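Local coordinates for putative glyoxalase superfamily protein (Ralstonia eutropha, PDB 3IUZ) that probably acts as an iron(II)-dependent dioxygenase of the 2-oxoadipate dioxygenase/decarboxylase family, turning 2-oxoadipate into 2-hydroxyglutarate, at residues A[79-84]-A[306-311]; A[113-118]-A[321-326]; A[238-243]-A[302-307]. All blocks are in the same frame, centred on the assembly; numbering follows the deposited sequence. Where two conformers were deposited one is given.

Contact 1. Residues A[79-84]-A[306-311]; sequences VFDHGA and ITRDRF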
loop_
_atom_site.group_PDB
_atom_site.type_symbol
_atom_site.label_atom_id
_atom_site.label_comp_id
_atom_site.label_asym_id
_atom_site.label_seq_id
_atom_site.Cartn_x
_atom_site.Cartn_y
_atom_site.Cartn_z
ATOM N N VAL A 79 3.226 14.624 -0.246
ATOM C CA VAL A 79 3.237 14.137 1.143
ATOM C C VAL A 79 2.540 12.819 1.154
ATOM O O VAL A 79 1.314 12.777 0.951
ATOM C CB VAL A 79 2.546 15.123 2.071
ATOM C CG1 VAL A 79 2.396 14.526 3.522
ATOM C CG2 VAL A 79 3.321 16.419 2.031
ATOM N N PHE A 80 3.319 11.725 1.324
ATOM C CA PHE A 80 2.753 10.394 1.288
ATOM C C PHE A 80 1.933 10.163 2.559
ATOM O O PHE A 80 2.484 9.985 3.646
ATOM C CB PHE A 80 3.819 9.326 1.141
ATOM C CG PHE A 80 3.303 7.934 0.860
ATOM C CD1 PHE A 80 2.024 7.667 0.361
ATOM C CD2 PHE A 80 4.147 6.854 1.086
ATOM C CE1 PHE A 80 1.622 6.356 0.102
ATOM C CE2 PHE A 80 3.768 5.603 0.835
ATOM C CZ PHE A 80 2.508 5.317 0.334
ATOM N N ASP A 81 0.620 10.172 2.389
ATOM C CA ASP A 81 -0.313 10.094 3.492
ATOM C C ASP A 81 -0.569 8.674 3.952
ATOM O O ASP A 81 -0.511 8.401 5.162
ATOM C CB ASP A 81 -1.632 10.727 3.108
ATOM C CG ASP A 81 -2.592 10.822 4.291
ATOM O OD1 ASP A 81 -2.539 11.850 4.999
ATOM O OD2 ASP A 81 -3.376 9.880 4.468
ATOM N N HIS A 82 -0.931 7.787 3.023
ATOM C CA HIS A 82 -1.131 6.388 3.348
ATOM C C HIS A 82 -1.146 5.538 2.080
ATOM O O HIS A 82 -1.494 6.055 1.007
ATOM C CB HIS A 82 -2.429 6.190 4.120
ATOM C CG HIS A 82 -3.685 6.365 3.328
ATOM N ND1 HIS A 82 -4.303 7.586 3.168
ATOM C CD2 HIS A 82 -4.486 5.455 2.724
ATOM C CE1 HIS A 82 -5.435 7.413 2.505
ATOM N NE2 HIS A 82 -5.553 6.129 2.201
ATOM N N GLY A 83 -0.695 4.283 2.201
ATOM C CA GLY A 83 -0.954 3.237 1.204
ATOM C C GLY A 83 -2.042 2.293 1.739
ATOM O O GLY A 83 -2.121 2.039 2.970
ATOM N N ALA A 84 -2.908 1.814 0.858
ATOM C CA ALA A 84 -4.007 0.935 1.261
ATOM C C ALA A 84 -3.791 -0.391 0.556
ATOM O O ALA A 84 -3.489 -0.415 -0.647
ATOM C CB ALA A 84 -5.360 1.509 0.882
ATOM N N ILE A 306 -5.811 13.625 -0.469
ATOM C CA ILE A 306 -6.510 13.766 0.797
ATOM C C ILE A 306 -6.124 15.104 1.399
ATOM O O ILE A 306 -4.983 15.537 1.265
ATOM C CB ILE A 306 -6.139 12.633 1.770
ATOM C CG1 ILE A 306 -7.066 12.626 3.007
ATOM C CG2 ILE A 306 -4.657 12.701 2.163
ATOM C CD1 ILE A 306 -7.075 11.191 3.705
ATOM N N THR A 307 -7.099 15.761 2.017
ATOM C CA THR A 307 -6.842 16.906 2.879
ATOM C C THR A 307 -7.299 16.548 4.318
ATOM O O THR A 307 -8.390 15.978 4.521
ATOM C CB THR A 307 -7.537 18.199 2.352
ATOM O OG1 THR A 307 -6.857 18.668 1.186
ATOM C CG2 THR A 307 -7.517 19.312 3.399
ATOM N N ARG A 308 -6.460 16.838 5.294
ATOM C CA ARG A 308 -6.757 16.499 6.687
ATOM C C ARG A 308 -6.669 17.800 7.468
ATOM O O ARG A 308 -5.597 18.399 7.565
ATOM C CB ARG A 308 -5.760 15.509 7.263
ATOM C CG ARG A 308 -5.784 14.169 6.667
ATOM C CD ARG A 308 -4.674 13.321 7.316
ATOM N NE ARG A 308 -4.680 11.953 6.819
ATOM C CZ ARG A 308 -5.624 11.057 7.063
ATOM N NH1 ARG A 308 -6.672 11.316 7.862
ATOM N NH2 ARG A 308 -5.479 9.852 6.544
ATOM N N ASP A 309 -7.793 18.216 8.024
ATOM C CA ASP A 309 -7.819 19.395 8.844
ATOM C C ASP A 309 -6.997 19.164 10.113
ATOM O O ASP A 309 -6.922 18.040 10.632
ATOM C CB ASP A 309 -9.250 19.722 9.247
ATOM C CG ASP A 309 -10.027 20.422 8.161
ATOM O OD1 ASP A 309 -9.500 20.628 7.044
ATOM O OD2 ASP A 309 -11.202 20.746 8.463
ATOM N N ARG A 310 -6.411 20.239 10.613
ATOM C CA ARG A 310 -5.679 20.204 11.882
ATOM C C ARG A 310 -6.624 20.549 13.031
ATOM O O ARG A 310 -7.571 21.316 12.845
ATOM C CB ARG A 310 -4.483 21.171 11.820
ATOM N N PHE A 311 -6.427 19.950 14.204
ATOM C CA PHE A 311 -7.169 20.354 15.403
ATOM C C PHE A 311 -6.516 21.623 15.978
ATOM O O PHE A 311 -7.208 22.582 16.384
ATOM C CB PHE A 311 -7.162 19.264 16.458
ATOM C CG PHE A 311 -7.900 18.019 16.056
ATOM C CD1 PHE A 311 -9.276 17.927 16.219
ATOM C CD2 PHE A 311 -7.214 16.917 15.531
ATOM C CE1 PHE A 311 -9.956 16.753 15.891
ATOM C CE2 PHE A 311 -7.902 15.744 15.182
ATOM C CZ PHE A 311 -9.268 15.670 15.363
#
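Asp81 and Arg308 meet tip to tip in a two-pronged salt bridge. Arg308 NE gives its hydrogen to Asp81 OD1 at 2.8 Å, and Arg308 NH2 gives one to Asp81 OD2 at 3.0 Å. Each oxygen uses its syn lone pair, and the carboxylate and guanidinium planes lie only 17° apart, the evidence for a true side-on pairing. Asp81 CG stands anti to the backbone N (chi1 -173°), which carries the carboxylate off strand 80-87, while the extended Arg308 chain brings NE up from the segment 306-311.

The same carboxylate also holds the neighbouring imidazole: His82 ND1 donates to the anti lone pair of Asp81 OD2 at 2.8 Å, with the oxygen close to the ring plane. OD2 therefore accepts two bonds on different lone pairs, and OD1 has a second partner in Arg242. Ile306 closes the tight part of the contact. Its CG2 lies 3.5 Å from Asp81 CG, the two side chains crossing at about a right angle, and its CD1 sits 3.5 Å above the guanidinium plane of Arg308, displaced toward the rim.

Packing is slacker round the imidazole, where Ile306 CD1 comes no nearer than 4.3 Å to His82 CE1, at the ring edge. Past Arg308, itself in the loop that follows strand 293-306, the chain runs through the partly exposed Asp309 to the exposed Phe311.

Buried beside two arginines, the carboxylate is probably ionised. Its bond to ND1 restrains rotation of the His82 ring and directs NE2 away from Asp81, toward the His238 ring. Arg308 fixes the rotation of the carboxylate about CB-CG, and Asp81 in turn probably positions His82 at a presumed metal site.

Contact 2. Residues A[113-118]-A[321-326]; sequences RLNGNY and VDLGFD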
loop_
_atom_site.group_PDB
_atom_site.type_symbol
_atom_site.label_atom_id
_atom_site.label_comp_id
_atom_site.label_asym_id
_atom_site.label_seq_id
_atom_site.Cartn_x
_atom_site.Cartn_y
_atom_site.Cartn_z
ATOM N N ARG A 113 1.267 1.010 15.080
ATOM C CA ARG A 113 0.221 0.640 16.001
ATOM C C ARG A 113 -1.102 0.848 15.328
ATOM O O ARG A 113 -1.266 1.768 14.539
ATOM C CB ARG A 113 0.229 1.553 17.215
ATOM C CG ARG A 113 1.479 1.428 18.039
ATOM C CD ARG A 113 1.457 2.467 19.153
ATOM N NE ARG A 113 2.635 2.325 19.995
ATOM C CZ ARG A 113 3.169 3.310 20.723
ATOM N NH1 ARG A 113 2.645 4.537 20.697
ATOM N NH2 ARG A 113 4.251 3.071 21.475
ATOM N N LEU A 114 -2.067 0.009 15.668
ATOM C CA LEU A 114 -3.440 0.184 15.226
ATOM C C LEU A 114 -3.900 1.578 15.577
ATOM O O LEU A 114 -3.747 2.027 16.717
ATOM C CB LEU A 114 -4.345 -0.858 15.898
ATOM C CG LEU A 114 -5.815 -0.812 15.530
ATOM C CD1 LEU A 114 -6.015 -1.225 14.064
ATOM C CD2 LEU A 114 -6.571 -1.689 16.553
ATOM N N ASN A 115 -4.434 2.286 14.598
ATOM C CA ASN A 115 -4.923 3.635 14.847
ATOM C C ASN A 115 -6.429 3.830 14.596
ATOM O O ASN A 115 -6.934 4.898 14.850
ATOM C CB ASN A 115 -4.112 4.618 14.011
ATOM C CG ASN A 115 -4.191 6.038 14.515
ATOM O OD1 ASN A 115 -4.006 6.280 15.689
ATOM N ND2 ASN A 115 -4.404 6.996 13.603
ATOM N N GLY A 116 -7.128 2.827 14.079
ATOM C CA GLY A 116 -8.539 3.001 13.744
ATOM C C GLY A 116 -9.117 1.713 13.177
ATOM O O GLY A 116 -8.411 0.954 12.507
ATOM N N ASN A 117 -10.389 1.502 13.485
ATOM C CA ASN A 117 -11.130 0.346 13.030
ATOM C C ASN A 117 -12.309 0.840 12.216
ATOM O O ASN A 117 -13.117 1.643 12.701
ATOM C CB ASN A 117 -11.626 -0.473 14.213
ATOM C CG ASN A 117 -12.356 -1.731 13.782
ATOM O OD1 ASN A 117 -11.769 -2.630 13.191
ATOM N ND2 ASN A 117 -13.646 -1.790 14.072
ATOM N N TYR A 118 -12.383 0.393 10.965
ATOM C CA TYR A 118 -13.390 0.884 10.038
ATOM C C TYR A 118 -14.121 -0.253 9.340
ATOM O O TYR A 118 -13.656 -0.729 8.320
ATOM C CB TYR A 118 -12.711 1.740 8.980
ATOM C CG TYR A 118 -11.931 2.853 9.599
ATOM C CD1 TYR A 118 -12.576 3.987 10.067
ATOM C CD2 TYR A 118 -10.552 2.739 9.801
ATOM C CE1 TYR A 118 -11.866 4.998 10.686
ATOM C CE2 TYR A 118 -9.829 3.742 10.404
ATOM C CZ TYR A 118 -10.496 4.881 10.835
ATOM O OH TYR A 118 -9.794 5.891 11.429
ATOM N N VAL A 321 -3.172 16.873 13.330
ATOM C CA VAL A 321 -3.902 16.534 12.122
ATOM C C VAL A 321 -4.914 15.405 12.424
ATOM O O VAL A 321 -4.605 14.503 13.198
ATOM C CB VAL A 321 -2.833 16.038 11.068
ATOM C CG1 VAL A 321 -3.463 15.255 9.942
ATOM C CG2 VAL A 321 -2.057 17.221 10.544
ATOM N N ASP A 322 -6.102 15.448 11.840
ATOM C CA ASP A 322 -7.061 14.342 11.986
ATOM C C ASP A 322 -6.590 13.168 11.088
ATOM O O ASP A 322 -6.632 13.255 9.863
ATOM C CB ASP A 322 -8.480 14.783 11.626
ATOM C CG ASP A 322 -9.522 13.715 11.888
ATOM O OD1 ASP A 322 -9.183 12.510 11.848
ATOM O OD2 ASP A 322 -10.715 14.077 12.124
ATOM N N LEU A 323 -6.157 12.077 11.716
ATOM C CA LEU A 323 -5.585 10.944 11.003
ATOM C C LEU A 323 -6.640 9.867 10.709
ATOM O O LEU A 323 -6.308 8.775 10.258
ATOM C CB LEU A 323 -4.402 10.331 11.786
ATOM C CG LEU A 323 -3.159 11.197 11.948
ATOM C CD1 LEU A 323 -2.197 10.476 12.905
ATOM C CD2 LEU A 323 -2.431 11.600 10.573
ATOM N N GLY A 324 -7.911 10.193 10.913
ATOM C CA GLY A 324 -8.951 9.176 10.805
ATOM C C GLY A 324 -9.274 8.854 9.356
ATOM O O GLY A 324 -8.891 9.582 8.416
ATOM N N PHE A 325 -10.005 7.770 9.181
ATOM C CA PHE A 325 -10.578 7.399 7.890
ATOM C C PHE A 325 -12.098 7.253 8.027
ATOM O O PHE A 325 -12.718 6.523 7.241
ATOM C CB PHE A 325 -9.950 6.093 7.392
ATOM C CG PHE A 325 -8.468 6.185 7.160
ATOM C CD1 PHE A 325 -7.561 6.110 8.226
ATOM C CD2 PHE A 325 -7.958 6.380 5.881
ATOM C CE1 PHE A 325 -6.197 6.207 8.000
ATOM C CE2 PHE A 325 -6.576 6.442 5.673
ATOM C CZ PHE A 325 -5.709 6.351 6.731
ATOM N N ASP A 326 -12.656 7.931 9.039
ATOM C CA ASP A 326 -14.079 7.891 9.385
ATOM C C ASP A 326 -14.976 7.834 8.133
ATOM O O ASP A 326 -14.733 8.527 7.093
ATOM C CB ASP A 326 -14.532 9.139 10.219
ATOM C CG ASP A 326 -13.748 9.337 11.538
ATOM O OD1 ASP A 326 -13.009 8.431 11.978
ATOM O OD2 ASP A 326 -13.899 10.427 12.151
HETATM O O HOH W 1 -6.245 6.335 11.452
#
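Tyr118 reaches from its strand to the 321-326 loop and carries most of the contact. Direct hydrogen bonding across the segments comes down to one bond: Phe325 N donates to Tyr118 OH at 2.9 Å, with an N-H...O angle of 159°. Within the loop, Asp322 OD1 accepts from Gly324 N at 2.8 Å, an Asx turn just ahead of that donor.

The aromatic contacts involve the same two residues. Phe325 CB stands over one face of the Tyr118 ring, 3.8 Å from its centroid and 16° off the normal, a CH-pi contact. The Phe325 ring turns its edge toward that face in an offset edge-to-face pair, planes 71° apart.

Water supplies the remaining polar link. A single molecule accepts from Asn115 ND2 at 2.9 Å and donates to Leu323 O at 2.7 Å, while ND2 also rests 3.8 Å from Leu323 CB.

Asn115 and Gly116 form a classic beta bulge opposite Ser129 on strand 125-132, the antiparallel partner of strand 112-120. Phe325 also touches Ser129 and meets Phe143 of strand 141-147, which places the loop across three successive strands of the sheet.

Contact 3. Residues A[238-243]-A[302-307]; sequences HATDRV and FYEFIT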
loop_
_atom_site.group_PDB
_atom_site.type_symbol
_atom_site.label_atom_id
_atom_site.label_comp_id
_atom_site.label_asym_id
_atom_site.label_seq_id
_atom_site.Cartn_x
_atom_site.Cartn_y
_atom_site.Cartn_z
ATOM N N HIS A 238 -4.009 1.605 -3.634
ATOM C CA HIS A 238 -3.799 2.986 -3.949
ATOM C C HIS A 238 -2.781 3.600 -3.010
ATOM O O HIS A 238 -2.489 3.038 -1.925
ATOM C CB HIS A 238 -5.143 3.755 -3.952
ATOM C CG HIS A 238 -5.778 3.922 -2.598
ATOM N ND1 HIS A 238 -6.806 3.118 -2.144
ATOM C CD2 HIS A 238 -5.545 4.822 -1.610
ATOM C CE1 HIS A 238 -7.192 3.532 -0.949
ATOM N NE2 HIS A 238 -6.415 4.537 -0.587
ATOM N N ALA A 239 -2.181 4.687 -3.479
ATOM C CA ALA A 239 -1.402 5.565 -2.642
ATOM C C ALA A 239 -2.092 6.906 -2.589
ATOM O O ALA A 239 -2.688 7.340 -3.577
ATOM C CB ALA A 239 -0.004 5.750 -3.176
ATOM N N THR A 240 -1.921 7.596 -1.464
ATOM C CA THR A 240 -2.607 8.853 -1.213
ATOM C C THR A 240 -1.653 9.952 -0.839
ATOM O O THR A 240 -0.701 9.745 -0.061
ATOM C CB THR A 240 -3.657 8.660 -0.116
ATOM O OG1 THR A 240 -4.544 7.623 -0.526
ATOM C CG2 THR A 240 -4.484 9.951 0.194
ATOM N N ASP A 241 -1.937 11.139 -1.355
ATOM C CA ASP A 241 -1.013 12.278 -1.313
ATOM C C ASP A 241 -1.773 13.326 -0.529
ATOM O O ASP A 241 -2.910 13.662 -0.886
ATOM C CB ASP A 241 -0.715 12.706 -2.759
ATOM C CG ASP A 241 0.203 13.905 -2.898
ATOM O OD1 ASP A 241 0.592 14.554 -1.892
ATOM O OD2 ASP A 241 0.563 14.203 -4.078
ATOM N N ARG A 242 -1.150 13.813 0.545
ATOM C CA ARG A 242 -1.788 14.774 1.435
ATOM C C ARG A 242 -1.539 16.195 0.925
ATOM O O ARG A 242 -0.380 16.660 0.897
ATOM C CB ARG A 242 -1.280 14.636 2.878
ATOM C CG ARG A 242 -2.036 15.530 3.848
ATOM C CD ARG A 242 -1.382 15.508 5.258
ATOM N NE ARG A 242 -1.249 14.128 5.758
ATOM C CZ ARG A 242 -0.550 13.770 6.815
ATOM N NH1 ARG A 242 0.162 14.679 7.476
ATOM N NH2 ARG A 242 -0.544 12.497 7.219
ATOM N N VAL A 243 -2.614 16.867 0.518
ATOM C CA VAL A 243 -2.540 18.180 -0.127
ATOM C C VAL A 243 -3.349 19.184 0.659
ATOM O O VAL A 243 -4.201 18.823 1.503
ATOM C CB VAL A 243 -3.006 18.137 -1.628
ATOM C CG1 VAL A 243 -2.094 17.186 -2.452
ATOM C CG2 VAL A 243 -4.495 17.676 -1.756
ATOM N N PHE A 302 -4.720 2.973 -8.084
ATOM C CA PHE A 302 -5.000 4.400 -8.314
ATOM C C PHE A 302 -4.206 5.311 -7.378
ATOM O O PHE A 302 -3.556 4.844 -6.405
ATOM C CB PHE A 302 -6.516 4.738 -8.289
ATOM C CG PHE A 302 -7.238 4.519 -6.963
ATOM C CD1 PHE A 302 -7.802 3.295 -6.662
ATOM C CD2 PHE A 302 -7.382 5.552 -6.043
ATOM C CE1 PHE A 302 -8.516 3.092 -5.504
ATOM C CE2 PHE A 302 -8.063 5.354 -4.848
ATOM C CZ PHE A 302 -8.654 4.115 -4.584
ATOM N N TYR A 303 -4.180 6.589 -7.736
ATOM C CA TYR A 303 -3.512 7.653 -6.976
ATOM C C TYR A 303 -4.592 8.560 -6.450
ATOM O O TYR A 303 -5.452 9.022 -7.200
ATOM C CB TYR A 303 -2.574 8.437 -7.885
ATOM C CG TYR A 303 -1.590 9.367 -7.196
ATOM C CD1 TYR A 303 -1.940 10.667 -6.858
ATOM C CD2 TYR A 303 -0.287 8.977 -6.975
ATOM C CE1 TYR A 303 -1.042 11.523 -6.258
ATOM C CE2 TYR A 303 0.635 9.848 -6.411
ATOM C CZ TYR A 303 0.263 11.094 -6.044
ATOM O OH TYR A 303 1.180 11.940 -5.440
ATOM N N GLU A 304 -4.532 8.832 -5.151
ATOM C CA GLU A 304 -5.573 9.516 -4.437
ATOM C C GLU A 304 -5.016 10.732 -3.694
ATOM O O GLU A 304 -3.842 10.773 -3.331
ATOM C CB GLU A 304 -6.214 8.542 -3.425
ATOM C CG GLU A 304 -7.275 9.157 -2.462
ATOM C CD GLU A 304 -7.829 8.109 -1.517
ATOM O OE1 GLU A 304 -7.215 7.842 -0.461
ATOM O OE2 GLU A 304 -8.855 7.518 -1.877
ATOM N N PHE A 305 -5.878 11.705 -3.484
ATOM C CA PHE A 305 -5.552 12.917 -2.770
ATOM C C PHE A 305 -6.399 13.020 -1.505
ATOM O O PHE A 305 -7.568 12.620 -1.484
ATOM C CB PHE A 305 -5.850 14.143 -3.618
ATOM C CG PHE A 305 -5.063 14.207 -4.868
ATOM C CD1 PHE A 305 -3.742 14.563 -4.856
ATOM C CD2 PHE A 305 -5.637 13.872 -6.072
ATOM C CE1 PHE A 305 -2.989 14.611 -6.021
ATOM C CE2 PHE A 305 -4.865 13.950 -7.242
ATOM C CZ PHE A 305 -3.549 14.314 -7.186
ATOM N N ILE A 306 -5.811 13.625 -0.469
ATOM C CA ILE A 306 -6.510 13.766 0.797
ATOM C C ILE A 306 -6.124 15.104 1.399
ATOM O O ILE A 306 -4.983 15.537 1.265
ATOM C CB ILE A 306 -6.139 12.633 1.770
ATOM C CG1 ILE A 306 -7.066 12.626 3.007
ATOM C CG2 ILE A 306 -4.657 12.701 2.163
ATOM C CD1 ILE A 306 -7.075 11.191 3.705
ATOM N N THR A 307 -7.099 15.761 2.017
ATOM C CA THR A 307 -6.842 16.906 2.879
ATOM C C THR A 307 -7.299 16.548 4.318
ATOM O O THR A 307 -8.390 15.978 4.521
ATOM C CB THR A 307 -7.537 18.199 2.352
ATOM O OG1 THR A 307 -6.857 18.668 1.186
ATOM C CG2 THR A 307 -7.517 19.312 3.399
HETATM O O HOH W 2 -7.784 5.548 1.217
#
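His238 packs alongside Phe302, the two side chains pointing the same way. Both have CG between the backbone N and the carbonyl carbon (chi1 69° and 64°), and His238 CB lies over the centre of the Phe302 ring, 3.4 Å from the centroid, in a CH-pi contact. The rings themselves, tilted 22°, are slid apart and barely overlap. Glu304 OE2 lies over one face of the imidazole, offset toward the rim, while Glu304 OE1 accepts from Thr240 OG1 at 2.7 Å, met from above the carboxylate plane.

Ile306, on the same face of the sheet as Thr240, presses CG2 to within 3.4 Å of Thr240 CG2, tighter than usual van der Waals contact. Its N and O both face the neighbouring strand, bonding to Asp241 and Val243, the residues flanking Arg242.

Val243 sets CG1 3.9 Å from Phe305 CD1, a pair covered by Leu249 of helix 246-252. On the face bearing Ala239, Asp241, Tyr303 and Phe305, Tyr303 OH donates to Asp241 OD2 at 2.7 Å.

Five consecutive bridges, His238-Phe302 through Arg242-Ile306, define a parallel strand pair. His238 and Glu304 share one face with His82 of the adjacent strand, and a water lies among the three, 2.5 Å from the NE2 atoms of both His238 and His82 and donating to Glu304 OE1 at 2.9 Å. The array is consistent with the His-His-Glu metal site of glyoxalase-superfamily enzymes.

Contacts 1 and 3 are buried and centred about 7 Å apart; contact 2 lies at the surface, its centre about 16 Å from that of contact 3. Contact 3 is regular sheet pairing, bound mainly through backbone atoms, whereas contact 1 joins the neighbouring strand 80-87 to the end of strand 293-306 and the loop after it through charged side chains. The two share Ile306 and Thr307 and are bridged by Arg242 NE, which reaches Asp81 OD1 at 2.7 Å. Contact 2 relies on an aromatic pair, one direct hydrogen bond and a water. Arg308 of contact 1 links to it, its NH1 lying 2.8 Å from Asp322 O and 2.9 Å from Gly324 O, probable hydrogen bonds.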